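PDB 3CEA: Myo-inositol 2-dehydrogenase from Lactobacillus plantarum WCFS1, which probably catalyses the NAD-dependent oxidation of myo-inositol at its 2-hydroxyl, binding the dinucleotide on a Rossmann-fold domain. Local coordinates for residues M87-Y90 with A91-G95; E301-D304 with F305-V309. All coordinates share one frame; numbering follows the deposited sequence.

Both contacts are local, within one helix and held by i to i+4 backbone hydrogen bonds; their centres lie about 18 Å apart and their nearest atoms about 8 Å, so they do not touch. Interaction 1 is the closing end of helix 84-93, part of the beta-alpha-beta unit between strands 74-77 and 97-100; it is half buried, with Asn93 and Ala94 exposed. Interaction 2 sits within helix 295-311, far later in the chain, and is buried against strands 97-100 and 126-127 of the same parallel sheet. Strand 97-100 thus touches both. Interaction 1 is mainly apolar between side chains and reaches the adenine of NAD; interaction 2 carries amides and a carboxylate, whose strongest partners lie outside the helix.

Interaction 1. Residues M87-Y90 with A91-G95; sequences MTIY and AMNAG. With NAD (nicotinamide-adenine-dinucleotide), chain E.
Regular i to i+4 hydrogen bonds run from Ala91 N to Met87 O, Met92 N to Thr88 O (2.8 Å, with an N-H...O angle of 163°) and Asn93 N to Ile89 O, whereas the last, Ala94 N to Tyr90 O, is weak. Gly95, with positive phi, is the C-prime residue of a Schellman motif: Gly95 N bonds to Met92 O and Leu96 N to Ala91 O. Thr88 and Met92 lie alongside, CG2 of Thr88 being 3.9 Å from CG of Met92; the threonine OG1 turns instead to His84 O. Bends at chi2 and chi3 fold the selenomethionine chain of Met92, which packs on Val98 and Val117. Ile89 CG2 lies 3.5 Å from Asn93 ND2, the two side chains pointing the same way. Met87, also selenomethionine, is extended beyond CG and brings CE to 3.4 Å from N1A of NAD. Tyr90 reaches Asp68 through its OH. The contact therefore joins apolar packing on strand 97-100 and helix 108-119 to an adenine contact made by a methyl group, which adds van der Waals contact to the cofactor pocket but no hydrogen bond.

Interaction 2. Residues E301-D304 with F305-V309; sequences EVQD and FVNNV
Gln303 and Asn307, one turn apart, bring their amides together at a slant, the planes only 28° apart. The touching atoms are Gln303 NE2 and Asn307 OD1, joined by a weak hydrogen bond of 3.4 Å. Bending at chi2 (70°) swings the glutamine amide along the helix to its partner, while its OE1 accepts a bond from Gln32 N. Asn307 folds back over the turn, its ND2 3.0 Å from Gln303 O but at a poor angle for bonding; that carbonyl is taken by Asn307 N at 2.9 Å.

Asp304 and Asn308 make a looser pair. Carboxylate and amide are turned 71° against each other, and OD2 of Asp304 stays 3.6 Å from ND2 of Asn308. Each has a stronger partner: Asp304 OD2 is hydrogen-bonded to Tyr134 OH, and Asn308 ND2 donates to Gln127 OE1. Their backbones are joined more firmly, Asn308 N to Asp304 O at 2.8 Å.

Phe305 and Val306 belong to the apolar side. Val302 O lies at the phenylalanine edge, near the ring plane, and 3.3 Å from Val306 CG2; Val309 CG2 stands 3.8 Å above one face of the ring, toward the rim. The same ring meets Phe99 edge-to-face and Phe76 at a steep angle, while Val302 packs on His23 and Leu27 of helix 20-29.

With the side chain of Glu301 about 5 Å from the bound NAD, this helix lies close to the cofactor. The backbone bonds hold its turns, while side-chain bonds of Gln303, Asp304 and Asn308 tie it to its surroundings.

Interaction 1. Residues M87-Y90 with A91-G95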
HETATM    1  N   MSE A  87     -45.538  -3.550   5.249  1.00 45.28           N
HETATM    2  CA  MSE A  87     -45.330  -4.671   4.335  1.00 44.05           C
HETATM    3  C   MSE A  87     -44.991  -5.946   5.094  1.00 44.20           C
HETATM    4  O   MSE A  87     -45.469  -7.024   4.740  1.00 44.28           O
HETATM    5  CB  MSE A  87     -44.236  -4.357   3.314  1.00 44.11           C
HETATM    6  CG  MSE A  87     -44.690  -3.435   2.201  1.00 43.93           C
HETATM    7 SE   MSE A  87     -43.233  -2.874   1.054  0.75 42.11          SE
HETATM    8  CE  MSE A  87     -44.262  -1.794  -0.206  1.00 42.92           C
ATOM      9  N   THR A  88     -44.171  -5.809   6.135  1.00 43.93           N
ATOM     10  CA  THR A  88     -43.792  -6.937   6.983  1.00 43.76           C
ATOM     11  C   THR A  88     -45.006  -7.504   7.717  1.00 43.64           C
ATOM     12  O   THR A  88     -45.235  -8.710   7.689  1.00 43.64           O
ATOM     13  CB  THR A  88     -42.675  -6.554   7.980  1.00 43.81           C
ATOM     14  OG1 THR A  88     -41.544  -6.062   7.254  1.00 43.28           O
ATOM     15  CG2 THR A  88     -42.241  -7.757   8.809  1.00 44.10           C
ATOM     16  N   ILE A  89     -45.787  -6.628   8.348  1.00 43.75           N
ATOM     17  CA  ILE A  89     -46.997  -7.036   9.069  1.00 43.56           C
ATOM     18  C   ILE A  89     -47.970  -7.793   8.155  1.00 43.81           C
ATOM     19  O   ILE A  89     -48.439  -8.878   8.507  1.00 44.26           O
ATOM     20  CB  ILE A  89     -47.698  -5.827   9.757  1.00 43.49           C
ATOM     21  CG1 ILE A  89     -46.834  -5.289  10.906  1.00 42.52           C
ATOM     22  CG2 ILE A  89     -49.084  -6.217  10.282  1.00 42.83           C
ATOM     23  CD1 ILE A  89     -47.164  -3.866  11.333  1.00 40.59           C
ATOM     24  N   TYR A  90     -48.245  -7.233   6.978  1.00 43.68           N
ATOM     25  CA  TYR A  90     -49.170  -7.853   6.028  1.00 43.55           C
ATOM     26  C   TYR A  90     -48.694  -9.233   5.567  1.00 43.38           C
ATOM     27  O   TYR A  90     -49.486 -10.173   5.489  1.00 43.18           O
ATOM     28  CB  TYR A  90     -49.406  -6.936   4.825  1.00 43.52           C
ATOM     29  CG  TYR A  90     -50.686  -7.234   4.076  1.00 43.31           C
ATOM     30  CD1 TYR A  90     -51.914  -6.771   4.549  1.00 43.18           C
ATOM     31  CD2 TYR A  90     -50.671  -7.978   2.896  1.00 43.64           C
ATOM     32  CE1 TYR A  90     -53.098  -7.044   3.866  1.00 43.97           C
ATOM     33  CE2 TYR A  90     -51.850  -8.257   2.204  1.00 43.52           C
ATOM     34  CZ  TYR A  90     -53.059  -7.786   2.695  1.00 43.61           C
ATOM     35  OH  TYR A  90     -54.227  -8.053   2.023  1.00 42.84           O
ATOM     36  N   ALA A  91     -47.397  -9.342   5.280  1.00 43.47           N
ATOM     37  CA  ALA A  91     -46.788 -10.589   4.817  1.00 43.50           C
ATOM     38  C   ALA A  91     -46.678 -11.640   5.923  1.00 43.65           C
ATOM     39  O   ALA A  91     -46.896 -12.826   5.668  1.00 43.64           O
ATOM     40  CB  ALA A  91     -45.420 -10.318   4.194  1.00 43.36           C
HETATM   41  N   MSE A  92     -46.336 -11.204   7.136  1.00 43.84           N
HETATM   42  CA  MSE A  92     -46.300 -12.088   8.306  1.00 44.09           C
HETATM   43  C   MSE A  92     -47.685 -12.684   8.585  1.00 44.06           C
HETATM   44  O   MSE A  92     -47.807 -13.880   8.860  1.00 44.06           O
HETATM   45  CB  MSE A  92     -45.797 -11.348   9.553  1.00 44.13           C
HETATM   46  CG  MSE A  92     -44.328 -10.918   9.530  1.00 45.21           C
HETATM   47 SE   MSE A  92     -43.003 -12.349   9.696  0.75 48.16          SE
HETATM   48  CE  MSE A  92     -43.640 -13.214  11.249  1.00 46.73           C
ATOM     49  N   ASN A  93     -48.716 -11.844   8.504  1.00 43.92           N
ATOM     50  CA  ASN A  93     -50.102 -12.264   8.725  1.00 43.98           C
ATOM     51  C   ASN A  93     -50.627 -13.238   7.673  1.00 44.24           C
ATOM     52  O   ASN A  93     -51.579 -13.980   7.925  1.00 44.37           O
ATOM     53  CB  ASN A  93     -51.029 -11.046   8.810  1.00 43.87           C
ATOM     54  CG  ASN A  93     -50.923 -10.316  10.134  1.00 43.48           C
ATOM     55  OD1 ASN A  93     -50.650 -10.919  11.173  1.00 44.21           O
ATOM     56  ND2 ASN A  93     -51.151  -9.009  10.105  1.00 42.71           N
ATOM     57  N   ALA A  94     -50.007 -13.223   6.495  1.00 44.25           N
ATOM     58  CA  ALA A  94     -50.382 -14.120   5.410  1.00 44.33           C
ATOM     59  C   ALA A  94     -49.581 -15.423   5.439  1.00 44.61           C
ATOM     60  O   ALA A  94     -49.655 -16.225   4.505  1.00 44.89           O
ATOM     61  CB  ALA A  94     -50.223 -13.420   4.072  1.00 44.41           C
ATOM     62  N   GLY A  95     -48.816 -15.626   6.510  1.00 44.74           N
ATOM     63  CA  GLY A  95     -48.075 -16.873   6.720  1.00 44.67           C
ATOM     64  C   GLY A  95     -46.717 -16.939   6.045  1.00 44.71           C
ATOM     65  O   GLY A  95     -46.029 -17.961   6.118  1.00 44.98           O
TER
HETATM   66  PA  NAD E 400     -34.846   2.653  -4.611  1.00 47.24           P
HETATM   67  O1A NAD E 400     -33.701   2.636  -5.550  1.00 46.59           O
HETATM   68  O2A NAD E 400     -35.512   3.974  -4.580  1.00 47.10           O
HETATM   69  O5B NAD E 400     -35.872   1.480  -5.013  1.00 50.10           O
HETATM   70  C5B NAD E 400     -37.154   1.404  -4.422  1.00 53.34           C
HETATM   71  C4B NAD E 400     -38.032   0.440  -5.217  1.00 54.76           C
HETATM   72  O4B NAD E 400     -39.206   0.118  -4.490  1.00 55.87           O
HETATM   73  C3B NAD E 400     -38.480   1.032  -6.543  1.00 55.00           C
HETATM   74  O3B NAD E 400     -38.271   0.060  -7.537  1.00 54.65           O
HETATM   75  C2B NAD E 400     -39.962   1.305  -6.370  1.00 56.34           C
HETATM   76  O2B NAD E 400     -40.695   1.077  -7.553  1.00 57.36           O
HETATM   77  C1B NAD E 400     -40.365   0.334  -5.273  1.00 55.99           C
HETATM   78  N9A NAD E 400     -41.460   0.872  -4.444  1.00 56.19           N
HETATM   79  C8A NAD E 400     -41.498   2.090  -3.810  1.00 56.40           C
HETATM   80  N7A NAD E 400     -42.672   2.202  -3.148  1.00 56.27           N
HETATM   81  C5A NAD E 400     -43.388   1.074  -3.355  1.00 56.29           C
HETATM   82  C6A NAD E 400     -44.645   0.672  -2.917  1.00 55.56           C
HETATM   83  N6A NAD E 400     -45.251   1.357  -1.953  1.00 55.25           N
HETATM   84  N1A NAD E 400     -45.131  -0.567  -3.295  1.00 56.21           N
HETATM   85  C2A NAD E 400     -44.373  -1.400  -4.104  1.00 55.83           C
HETATM   86  N3A NAD E 400     -43.124  -0.992  -4.537  1.00 55.08           N
HETATM   87  C4A NAD E 400     -42.638   0.225  -4.168  1.00 56.11           C
HETATM   88  O3  NAD E 400     -34.360   2.254  -3.128  1.00 49.83           O
HETATM   89  PN  NAD E 400     -33.137   1.235  -2.876  1.00 48.70           P
HETATM   90  O1N NAD E 400     -33.230   0.111  -3.839  1.00 46.84           O
HETATM   91  O2N NAD E 400     -31.907   2.047  -2.781  1.00 49.70           O
HETATM   92  O5D NAD E 400     -33.400   0.663  -1.398  1.00 49.86           O
HETATM   93  C5D NAD E 400     -34.643   0.159  -0.969  1.00 48.86           C
HETATM   94  C4D NAD E 400     -34.488  -0.292   0.480  1.00 48.59           C
HETATM   95  O4D NAD E 400     -33.266  -0.991   0.645  1.00 48.80           O
HETATM   96  C3D NAD E 400     -34.476   0.886   1.444  1.00 48.69           C
HETATM   97  O3D NAD E 400     -35.384   0.631   2.490  1.00 48.31           O
HETATM   98  C2D NAD E 400     -33.053   0.942   1.966  1.00 48.39           C
HETATM   99  O2D NAD E 400     -33.004   1.272   3.333  1.00 48.85           O
HETATM  100  C1D NAD E 400     -32.510  -0.459   1.717  1.00 48.25           C
HETATM  101  N1N NAD E 400     -31.069  -0.440   1.397  1.00 48.25           N
HETATM  102  C2N NAD E 400     -30.224  -1.262   2.099  1.00 48.31           C
HETATM  103  C3N NAD E 400     -28.853  -1.270   1.825  1.00 48.30           C
HETATM  104  C7N NAD E 400     -27.945  -2.285   2.460  1.00 49.04           C
HETATM  105  O7N NAD E 400     -26.566  -2.003   2.520  1.00 47.83           O
HETATM  106  N7N NAD E 400     -28.450  -3.420   2.952  1.00 48.79           N
HETATM  107  C4N NAD E 400     -28.347  -0.432   0.833  1.00 47.76           C
HETATM  108  C5N NAD E 400     -29.211   0.401   0.126  1.00 47.89           C
HETATM  109  C6N NAD E 400     -30.575   0.388   0.418  1.00 47.25           C

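Interaction 2. Residues E301-D304 with F305-V309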
ATOM      1  N   GLU A 301     -25.953 -13.733   2.409  1.00 43.88           N
ATOM      2  CA  GLU A 301     -27.009 -13.474   3.401  1.00 43.89           C
ATOM      3  C   GLU A 301     -28.381 -13.963   2.944  1.00 44.41           C
ATOM      4  O   GLU A 301     -29.155 -14.490   3.748  1.00 44.78           O
ATOM      5  CB  GLU A 301     -27.078 -11.991   3.791  1.00 43.72           C
ATOM      6  CG  GLU A 301     -27.665 -11.069   2.733  1.00 43.41           C
ATOM      7  CD  GLU A 301     -28.119  -9.735   3.286  1.00 43.60           C
ATOM      8  OE1 GLU A 301     -28.191  -9.579   4.525  1.00 43.07           O
ATOM      9  OE2 GLU A 301     -28.415  -8.840   2.469  1.00 43.69           O
ATOM     10  N   VAL A 302     -28.678 -13.776   1.658  1.00 44.57           N
ATOM     11  CA  VAL A 302     -29.945 -14.218   1.081  1.00 44.63           C
ATOM     12  C   VAL A 302     -29.987 -15.744   1.031  1.00 44.50           C
ATOM     13  O   VAL A 302     -31.024 -16.351   1.303  1.00 44.69           O
ATOM     14  CB  VAL A 302     -30.199 -13.583  -0.312  1.00 44.74           C
ATOM     15  CG1 VAL A 302     -31.357 -14.265  -1.032  1.00 44.09           C
ATOM     16  CG2 VAL A 302     -30.481 -12.094  -0.163  1.00 45.42           C
ATOM     17  N   GLN A 303     -28.847 -16.352   0.704  1.00 44.24           N
ATOM     18  CA  GLN A 303     -28.702 -17.803   0.746  1.00 44.21           C
ATOM     19  C   GLN A 303     -28.916 -18.328   2.167  1.00 44.07           C
ATOM     20  O   GLN A 303     -29.568 -19.356   2.357  1.00 44.02           O
ATOM     21  CB  GLN A 303     -27.329 -18.232   0.219  1.00 44.30           C
ATOM     22  CG  GLN A 303     -27.149 -19.747   0.089  1.00 44.08           C
ATOM     23  CD  GLN A 303     -27.987 -20.341  -1.028  1.00 44.67           C
ATOM     24  OE1 GLN A 303     -27.745 -20.082  -2.207  1.00 45.24           O
ATOM     25  NE2 GLN A 303     -28.978 -21.146  -0.659  1.00 44.31           N
ATOM     26  N   ASP A 304     -28.372 -17.614   3.152  1.00 44.03           N
ATOM     27  CA  ASP A 304     -28.542 -17.973   4.559  1.00 44.11           C
ATOM     28  C   ASP A 304     -30.015 -17.925   4.968  1.00 44.03           C
ATOM     29  O   ASP A 304     -30.492 -18.807   5.685  1.00 43.91           O
ATOM     30  CB  ASP A 304     -27.699 -17.064   5.462  1.00 44.13           C
ATOM     31  CG  ASP A 304     -27.777 -17.458   6.933  1.00 44.72           C
ATOM     32  OD1 ASP A 304     -27.520 -18.639   7.261  1.00 45.49           O
ATOM     33  OD2 ASP A 304     -28.088 -16.578   7.765  1.00 44.14           O
ATOM     34  N   PHE A 305     -30.726 -16.898   4.497  1.00 43.71           N
ATOM     35  CA  PHE A 305     -32.164 -16.761   4.730  1.00 43.74           C
ATOM     36  C   PHE A 305     -32.947 -17.928   4.132  1.00 43.85           C
ATOM     37  O   PHE A 305     -33.816 -18.498   4.792  1.00 43.90           O
ATOM     38  CB  PHE A 305     -32.681 -15.428   4.169  1.00 43.71           C
ATOM     39  CG  PHE A 305     -34.183 -15.325   4.117  1.00 42.92           C
ATOM     40  CD1 PHE A 305     -34.914 -15.040   5.265  1.00 41.94           C
ATOM     41  CD2 PHE A 305     -34.864 -15.508   2.917  1.00 43.58           C
ATOM     42  CE1 PHE A 305     -36.302 -14.942   5.222  1.00 42.08           C
ATOM     43  CE2 PHE A 305     -36.253 -15.413   2.861  1.00 42.28           C
ATOM     44  CZ  PHE A 305     -36.973 -15.128   4.017  1.00 42.87           C
ATOM     45  N   VAL A 306     -32.638 -18.264   2.880  1.00 43.91           N
ATOM     46  CA  VAL A 306     -33.283 -19.375   2.179  1.00 43.85           C
ATOM     47  C   VAL A 306     -33.046 -20.690   2.926  1.00 44.02           C
ATOM     48  O   VAL A 306     -33.984 -21.464   3.136  1.00 44.19           O
ATOM     49  CB  VAL A 306     -32.823 -19.462   0.696  1.00 43.74           C
ATOM     50  CG1 VAL A 306     -33.260 -20.774   0.053  1.00 43.52           C
ATOM     51  CG2 VAL A 306     -33.371 -18.283  -0.096  1.00 43.18           C
ATOM     52  N   ASN A 307     -31.798 -20.922   3.337  1.00 44.02           N
ATOM     53  CA  ASN A 307     -31.444 -22.077   4.164  1.00 44.13           C
ATOM     54  C   ASN A 307     -32.201 -22.070   5.491  1.00 44.37           C
ATOM     55  O   ASN A 307     -32.681 -23.111   5.945  1.00 44.37           O
ATOM     56  CB  ASN A 307     -29.935 -22.117   4.433  1.00 44.09           C
ATOM     57  CG  ASN A 307     -29.110 -22.308   3.166  1.00 44.71           C
ATOM     58  OD1 ASN A 307     -29.545 -22.955   2.211  1.00 43.44           O
ATOM     59  ND2 ASN A 307     -27.904 -21.743   3.161  1.00 43.49           N
ATOM     60  N   ASN A 308     -32.305 -20.889   6.099  1.00 44.57           N
ATOM     61  CA  ASN A 308     -33.014 -20.714   7.366  1.00 44.63           C
ATOM     62  C   ASN A 308     -34.489 -21.092   7.282  1.00 44.68           C
ATOM     63  O   ASN A 308     -35.014 -21.738   8.189  1.00 44.70           O
ATOM     64  CB  ASN A 308     -32.855 -19.281   7.890  1.00 44.64           C
ATOM     65  CG  ASN A 308     -31.502 -19.038   8.543  1.00 44.45           C
ATOM     66  OD1 ASN A 308     -30.709 -19.963   8.729  1.00 44.61           O
ATOM     67  ND2 ASN A 308     -31.232 -17.784   8.892  1.00 43.88           N
ATOM     68  N   VAL A 309     -35.147 -20.692   6.193  1.00 44.63           N
ATOM     69  CA  VAL A 309     -36.547 -21.056   5.953  1.00 44.87           C
ATOM     70  C   VAL A 309     -36.697 -22.576   5.791  1.00 45.30           C
ATOM     71  O   VAL A 309     -37.603 -23.179   6.371  1.00 45.19           O
ATOM     72  CB  VAL A 309     -37.145 -20.315   4.721  1.00 44.79           C
ATOM     73  CG1 VAL A 309     -38.590 -20.745   4.475  1.00 44.00           C
ATOM     74  CG2 VAL A 309     -37.078 -18.803   4.907  1.00 43.95           C
TER